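Local coordinates for flap endonuclease 1 (Desulfurococcus amylolyticus, PDB 3ORY), which probably cleaves the 5' flaps of branched DNA as a structure-specific nuclease of the FEN1/XPG family during DNA replication and repair, at residues I27-L30 / R31-H34; P261-A264 / L265-K269; P315-V318 / K319-L322. All coordinates share one frame; numbering follows the deposited sequence.

Overall arrangement
The three contacts are short, local turns of one chain, spread widely over the molecule and met in the order contact 1, contact 2, contact 3 along the sequence. Contact 1 bends the connection between strands 24-26 and 37-41. Contacts 2 and 3 are the first turns of helices 261-271 and 315-325, on opposite sides of the chain's centre, their own centres 49 Å apart. Contact 1 has its centre 33 Å from that of contact 2 and 29 Å from that of contact 3, and no two of them touch. Only contact 2 includes a bound group, a phosphate ion at a helix start that probably marks a DNA-backbone site.

Contact 1 (I27-L30 / R31-H34); sequences IEDL and RILH
Leu33 N donates to Leu30 O over 3.0 Å. One residue earlier the same pattern recurs more loosely: Ile32 N reaches Asp29 O at 3.3 Å. Each bond spans three residues, so the chain coils through Leu30, Arg31 and Ile32 as a brief 3-10 turn, and His34 N prolongs the coil by bonding to Arg31 O.

Bending the chain in this way brings Ile32 back against the residues that precede the turn. Its CG2 methyl meets Ile27 CG2 at 3.9 Å, the two side chains slanting past each other. Ile27 CG2 is anti to the backbone N, which directs this methyl at the turn, and it also grazes Leu33 CG at 4.5 Å. On its other branch, Ile32 CD1 passes at about a right angle to the Asp29 side chain and approaches the CB of Glu28 to 4.2 Å. The 3.2 Å between Ile32 CD1 and Asp29 OD1 is short for a methyl against a carboxylate oxygen, and with both torsions of Ile32 far from staggered its exact placement is doubtful.

Around this turn, Glu28 sends its carboxylate to a salt bridge with Lys220, while Ile27 and Leu30 both rest on Pro221 of strand 216-225. Leu30 also touches Ala85 and Leu202, and Leu33 packs on Tyr181. The arrangement is a short 3-10 turn in a strand-to-strand connection, carrying the chain from strand 24-26, which pairs antiparallel with strand 216-225, to strand 37-41 of the mixed sheet in the XPG N-terminal, PIN-like part of the nuclease.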
loop_
_atom_site.group_PDB
_atom_site.type_symbol
_atom_site.label_atom_id
_atom_site.label_comp_id
_atom_site.label_asym_id
_atom_site.label_seq_id
_atom_site.Cartn_x
_atom_site.Cartn_y
_atom_site.Cartn_z
ATOM N N ILE A 27 10.117 12.356 -6.169
ATOM C CA ILE A 27 9.698 12.417 -7.563
ATOM C C ILE A 27 8.749 13.598 -7.648
ATOM O O ILE A 27 7.708 13.601 -6.983
ATOM C CB ILE A 27 8.981 11.101 -8.020
ATOM C CG1 ILE A 27 9.865 9.864 -7.798
ATOM C CG2 ILE A 27 8.519 11.197 -9.473
ATOM C CD1 ILE A 27 11.229 9.907 -8.487
ATOM N N GLU A 28 9.112 14.606 -8.445
ATOM C CA GLU A 28 8.359 15.868 -8.479
ATOM C C GLU A 28 6.893 15.707 -8.872
ATOM O O GLU A 28 6.013 16.313 -8.251
ATOM C CB GLU A 28 9.060 16.934 -9.328
ATOM C CG GLU A 28 10.316 17.520 -8.661
ATOM C CD GLU A 28 10.154 17.806 -7.154
ATOM O OE1 GLU A 28 9.114 18.363 -6.733
ATOM O OE2 GLU A 28 11.087 17.479 -6.387
ATOM N N ASP A 29 6.639 14.884 -9.889
ATOM C CA ASP A 29 5.279 14.419 -10.209
ATOM C C ASP A 29 5.314 13.072 -10.932
ATOM O O ASP A 29 6.375 12.606 -11.354
ATOM C CB ASP A 29 4.495 15.460 -11.031
ATOM C CG ASP A 29 5.269 15.971 -12.247
ATOM O OD1 ASP A 29 6.296 15.361 -12.633
ATOM O OD2 ASP A 29 4.842 17.000 -12.820
ATOM N N LEU A 30 4.145 12.462 -11.078
ATOM C CA LEU A 30 3.998 11.173 -11.749
ATOM C C LEU A 30 4.701 11.075 -13.113
ATOM O O LEU A 30 5.258 10.029 -13.442
ATOM C CB LEU A 30 2.509 10.835 -11.881
ATOM C CG LEU A 30 1.775 9.964 -10.852
ATOM C CD1 LEU A 30 2.340 10.058 -9.445
ATOM C CD2 LEU A 30 0.283 10.298 -10.852
ATOM N N ARG A 31 4.693 12.166 -13.885
ATOM C CA ARG A 31 5.186 12.155 -15.270
ATOM C C ARG A 31 6.677 11.811 -15.401
ATOM O O ARG A 31 7.098 11.257 -16.420
ATOM C CB ARG A 31 4.862 13.480 -15.983
ATOM C CG ARG A 31 4.554 13.361 -17.490
ATOM C CD ARG A 31 5.830 13.241 -18.355
ATOM N NE ARG A 31 5.648 13.615 -19.765
ATOM C CZ ARG A 31 5.070 12.854 -20.698
ATOM N NH1 ARG A 31 4.577 11.653 -20.398
ATOM N NH2 ARG A 31 4.969 13.308 -21.944
ATOM N N ILE A 32 7.471 12.115 -14.377
ATOM C CA ILE A 32 8.889 11.732 -14.383
ATOM C C ILE A 32 9.080 10.215 -14.638
ATOM O O ILE A 32 10.058 9.799 -15.262
ATOM C CB ILE A 32 9.641 12.254 -13.112
ATOM C CG1 ILE A 32 10.288 13.621 -13.394
ATOM C CG2 ILE A 32 10.727 11.291 -12.648
ATOM C CD1 ILE A 32 9.451 14.821 -12.979
ATOM N N LEU A 33 8.115 9.410 -14.196
ATOM C CA LEU A 33 8.168 7.951 -14.369
ATOM C C LEU A 33 7.546 7.458 -15.683
ATOM O O LEU A 33 7.323 6.255 -15.853
ATOM C CB LEU A 33 7.495 7.251 -13.178
ATOM C CG LEU A 33 8.119 7.405 -11.783
ATOM C CD1 LEU A 33 7.151 6.913 -10.705
ATOM C CD2 LEU A 33 9.452 6.679 -11.679
ATOM N N HIS A 34 7.280 8.378 -16.612
ATOM C CA HIS A 34 6.640 8.044 -17.888
ATOM C C HIS A 34 7.357 6.885 -18.563
ATOM O O HIS A 34 8.591 6.836 -18.585
ATOM C CB HIS A 34 6.608 9.260 -18.834
ATOM C CG HIS A 34 7.944 9.607 -19.418
ATOM N ND1 HIS A 34 8.414 9.041 -20.586
ATOM C CD2 HIS A 34 8.921 10.439 -18.985
ATOM C CE1 HIS A 34 9.619 9.516 -20.850
ATOM N NE2 HIS A 34 9.949 10.369 -19.895
#

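Contact 2 (P261-A264 / L265-K269); sequences PKKA and LQLVK. With PO4 (phosphate ion), chain C.
Lys262 and Lys263 grip a phosphate ion with successive backbone amides at the start of helix 261-271, an arrangement consistent with the helix-two-turn-helix (H2TH) motif of FEN1-like nucleases. Lys262 N reaches phosphate O3 in a nearly straight bond of 2.8 Å, with an N-H...O angle of 172°, and Lys263 N reaches phosphate O2 at a longer 3.3 Å. Below the ion, the Pro261 ring brings CD up to O3, while the extended chain of Lys262 runs alongside, its CB 3.4 Å from that same oxygen.

The helix start probably adds a favourable dipole to this anion, and the ion, likely taken from the crystallisation liquor, is consistent with the place of a DNA phosphate in the working enzyme. Behind the amides, regular helical bonds hold the first turn in shape, Leu265 N to Pro261 O and Gln266 N to Lys262 O among them. Ala264, Leu265 and Val268 anchor it by packing on helix 237-247, the first two through Ile243. Lys263 crosses Leu267 at a slant: with CG anti to the backbone N (chi1 -179°), Lys263 CG lies 4.1 Å from Leu267 CD1.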
loop_
_atom_site.group_PDB
_atom_site.type_symbol
_atom_site.label_atom_id
_atom_site.label_comp_id
_atom_site.label_asym_id
_atom_site.label_seq_id
_atom_site.Cartn_x
_atom_site.Cartn_y
_atom_site.Cartn_z
ATOM N N PRO A 261 10.524 1.531 15.126
ATOM C CA PRO A 261 11.515 1.447 14.049
ATOM C C PRO A 261 12.942 1.924 14.399
ATOM O O PRO A 261 13.906 1.239 14.053
ATOM C CB PRO A 261 10.890 2.288 12.927
ATOM C CG PRO A 261 9.408 2.234 13.210
ATOM C CD PRO A 261 9.326 2.290 14.706
ATOM N N LYS A 262 13.078 3.062 15.083
ATOM C CA LYS A 262 14.407 3.560 15.465
ATOM C C LYS A 262 15.098 2.618 16.435
ATOM O O LYS A 262 16.294 2.359 16.309
ATOM C CB LYS A 262 14.338 4.974 16.066
ATOM C CG LYS A 262 13.968 6.051 15.069
ATOM C CD LYS A 262 13.768 7.398 15.761
ATOM C CE LYS A 262 13.304 8.450 14.776
ATOM N NZ LYS A 262 13.138 9.779 15.430
ATOM N N LYS A 263 14.337 2.105 17.396
ATOM C CA LYS A 263 14.877 1.197 18.402
ATOM C C LYS A 263 15.268 -0.141 17.788
ATOM O O LYS A 263 16.345 -0.664 18.083
ATOM C CB LYS A 263 13.880 0.988 19.545
ATOM C CG LYS A 263 14.374 0.067 20.683
ATOM C CD LYS A 263 15.588 0.623 21.448
ATOM C CE LYS A 263 15.560 0.155 22.908
ATOM N NZ LYS A 263 16.796 0.509 23.681
ATOM N N ALA A 264 14.394 -0.679 16.934
ATOM C CA ALA A 264 14.678 -1.922 16.219
ATOM C C ALA A 264 15.985 -1.795 15.433
ATOM O O ALA A 264 16.804 -2.697 15.463
ATOM C CB ALA A 264 13.509 -2.304 15.290
ATOM N N LEU A 265 16.183 -0.667 14.753
ATOM C CA LEU A 265 17.396 -0.444 13.955
ATOM C C LEU A 265 18.636 -0.402 14.846
ATOM O O LEU A 265 19.682 -0.978 14.522
ATOM C CB LEU A 265 17.286 0.856 13.151
ATOM C CG LEU A 265 18.583 1.371 12.505
ATOM C CD1 LEU A 265 19.057 0.454 11.363
ATOM C CD2 LEU A 265 18.421 2.812 12.024
ATOM N N GLN A 266 18.498 0.288 15.974
ATOM C CA GLN A 266 19.571 0.409 16.952
ATOM C C GLN A 266 19.950 -0.973 17.487
ATOM O O GLN A 266 21.131 -1.315 17.542
ATOM C CB GLN A 266 19.121 1.340 18.087
ATOM C CG GLN A 266 20.185 2.278 18.605
ATOM C CD GLN A 266 19.620 3.273 19.611
ATOM O OE1 GLN A 266 18.634 2.991 20.288
ATOM N NE2 GLN A 266 20.247 4.440 19.710
ATOM N N LEU A 267 18.945 -1.779 17.842
ATOM C CA LEU A 267 19.177 -3.103 18.427
ATOM C C LEU A 267 19.856 -4.107 17.495
ATOM O O LEU A 267 20.785 -4.826 17.894
ATOM C CB LEU A 267 17.875 -3.707 18.958
ATOM C CG LEU A 267 17.226 -3.039 20.175
ATOM C CD1 LEU A 267 15.903 -3.728 20.531
ATOM C CD2 LEU A 267 18.176 -3.011 21.384
ATOM N N VAL A 268 19.366 -4.175 16.263
ATOM C CA VAL A 268 19.915 -5.099 15.279
ATOM C C VAL A 268 21.377 -4.745 14.985
ATOM O O VAL A 268 22.217 -5.633 14.867
ATOM C CB VAL A 268 19.056 -5.125 13.996
ATOM C CG1 VAL A 268 19.788 -5.828 12.876
ATOM C CG2 VAL A 268 17.714 -5.832 14.279
ATOM N N LYS A 269 21.680 -3.451 14.901
ATOM C CA LYS A 269 23.065 -3.019 14.697
ATOM C C LYS A 269 23.977 -3.323 15.896
ATOM O O LYS A 269 25.113 -3.745 15.715
ATOM C CB LYS A 269 23.129 -1.542 14.303
ATOM C CG LYS A 269 22.603 -1.287 12.885
ATOM C CD LYS A 269 22.542 0.195 12.547
ATOM C CE LYS A 269 23.870 0.716 12.018
ATOM N NZ LYS A 269 23.695 2.137 11.585
HETATM P P PO4 C . 10.640 4.720 17.263
HETATM O O1 PO4 C . 9.196 4.342 17.506
HETATM O O2 PO4 C . 11.543 3.726 17.974
HETATM O O3 PO4 C . 10.921 4.744 15.779
HETATM O O4 PO4 C . 10.899 6.105 17.811
#

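Contact 3 (P315-V318 / K319-L322); sequences PDAV and KRIL
Arg320 lays its guanidinium over the preceding turn of the helix, with Ala317 CA beneath one face and offset toward the rim. Ala317 CB lies 3.8 Å from Arg320 NH2. At the guanidinium edge, near its plane, Asp316 OD2 takes a hydrogen bond of 3.0 Å from Arg320 NH1 through its anti lone pair, completing a salt bridge in which carboxylate and guanidinium are turned 47° apart. The bend of the arginine chain at chi3 (-42°) swings the group back toward the aspartate, which probably restrains its rotation.

The other carboxylate oxygen faces Lys319, which runs side by side with Asp316; OD1 to Lys319 NZ is 4.0 Å, beyond a salt bridge, and that amine pairs instead with Asp324. On the buried side, Val318 CG1 and Leu322 CD1 meet at 3.8 Å, the two side chains pointing the same way. Both touch Phe76 of helix 70-84; Val318 also packs on Leu152 and Ala155 of helix 143-156. This is an amphipathic helix start, with an i to i+4 Asp-Arg pair on its outer face and an i to i+4 aliphatic pair wedged among neighbouring helices.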
loop_
_atom_site.group_PDB
_atom_site.type_symbol
_atom_site.label_atom_id
_atom_site.label_comp_id
_atom_site.label_asym_id
_atom_site.label_seq_id
_atom_site.Cartn_x
_atom_site.Cartn_y
_atom_site.Cartn_z
ATOM N N PRO A 315 -15.169 0.107 -22.128
ATOM C CA PRO A 315 -15.918 1.172 -21.442
ATOM C C PRO A 315 -17.273 0.719 -20.901
ATOM O O PRO A 315 -17.631 1.057 -19.769
ATOM C CB PRO A 315 -16.090 2.240 -22.531
ATOM C CG PRO A 315 -14.885 2.045 -23.414
ATOM C CD PRO A 315 -14.699 0.545 -23.459
ATOM N N ASP A 316 -18.019 -0.058 -21.680
ATOM C CA ASP A 316 -19.324 -0.489 -21.199
ATOM C C ASP A 316 -19.216 -1.364 -19.944
ATOM O O ASP A 316 -20.019 -1.215 -19.018
ATOM C CB ASP A 316 -20.131 -1.200 -22.272
ATOM C CG ASP A 316 -21.595 -1.310 -21.892
ATOM O OD1 ASP A 316 -22.301 -0.298 -21.998
ATOM O OD2 ASP A 316 -22.033 -2.393 -21.481
ATOM N N ALA A 317 -18.220 -2.250 -19.914
ATOM C CA ALA A 317 -18.005 -3.124 -18.757
ATOM C C ALA A 317 -17.648 -2.289 -17.530
ATOM O O ALA A 317 -18.133 -2.565 -16.437
ATOM C CB ALA A 317 -16.922 -4.163 -19.042
ATOM N N VAL A 318 -16.829 -1.254 -17.719
ATOM C CA VAL A 318 -16.533 -0.325 -16.626
ATOM C C VAL A 318 -17.822 0.361 -16.144
ATOM O O VAL A 318 -18.078 0.425 -14.940
ATOM C CB VAL A 318 -15.473 0.741 -17.001
ATOM C CG1 VAL A 318 -15.281 1.731 -15.847
ATOM C CG2 VAL A 318 -14.131 0.088 -17.351
ATOM N N LYS A 319 -18.630 0.858 -17.084
ATOM C CA LYS A 319 -19.908 1.488 -16.734
ATOM C C LYS A 319 -20.818 0.543 -15.949
ATOM O O LYS A 319 -21.400 0.939 -14.937
ATOM C CB LYS A 319 -20.657 1.994 -17.965
ATOM C CG LYS A 319 -21.990 2.643 -17.581
ATOM C CD LYS A 319 -23.166 2.202 -18.444
ATOM C CE LYS A 319 -23.292 0.713 -18.576
ATOM N NZ LYS A 319 -24.706 0.338 -18.827
ATOM N N ARG A 320 -20.941 -0.700 -16.419
ATOM C CA ARG A 320 -21.775 -1.695 -15.734
ATOM C C ARG A 320 -21.350 -1.869 -14.270
ATOM O O ARG A 320 -22.182 -1.785 -13.362
ATOM C CB ARG A 320 -21.792 -3.032 -16.491
ATOM C CG ARG A 320 -22.577 -2.979 -17.832
ATOM C CD ARG A 320 -22.935 -4.378 -18.389
ATOM N NE ARG A 320 -21.824 -5.330 -18.263
ATOM C CZ ARG A 320 -20.898 -5.554 -19.197
ATOM N NH1 ARG A 320 -20.932 -4.902 -20.361
ATOM N NH2 ARG A 320 -19.929 -6.440 -18.967
ATOM N N ILE A 321 -20.058 -2.074 -14.041
ATOM C CA ILE A 321 -19.532 -2.206 -12.677
ATOM C C ILE A 321 -19.777 -0.946 -11.823
ATOM O O ILE A 321 -20.421 -1.017 -10.767
ATOM C CB ILE A 321 -18.030 -2.587 -12.683
ATOM C CG1 ILE A 321 -17.846 -3.982 -13.296
ATOM C CG2 ILE A 321 -17.472 -2.577 -11.260
ATOM C CD1 ILE A 321 -16.442 -4.291 -13.759
ATOM N N LEU A 322 -19.284 0.205 -12.280
ATOM C CA LEU A 322 -19.334 1.425 -11.472
ATOM C C LEU A 322 -20.716 2.070 -11.404
ATOM O O LEU A 322 -21.240 2.314 -10.313
ATOM C CB LEU A 322 -18.299 2.452 -11.960
ATOM C CG LEU A 322 -16.836 2.000 -11.931
ATOM C CD1 LEU A 322 -15.953 3.154 -12.365
ATOM C CD2 LEU A 322 -16.428 1.501 -10.546
#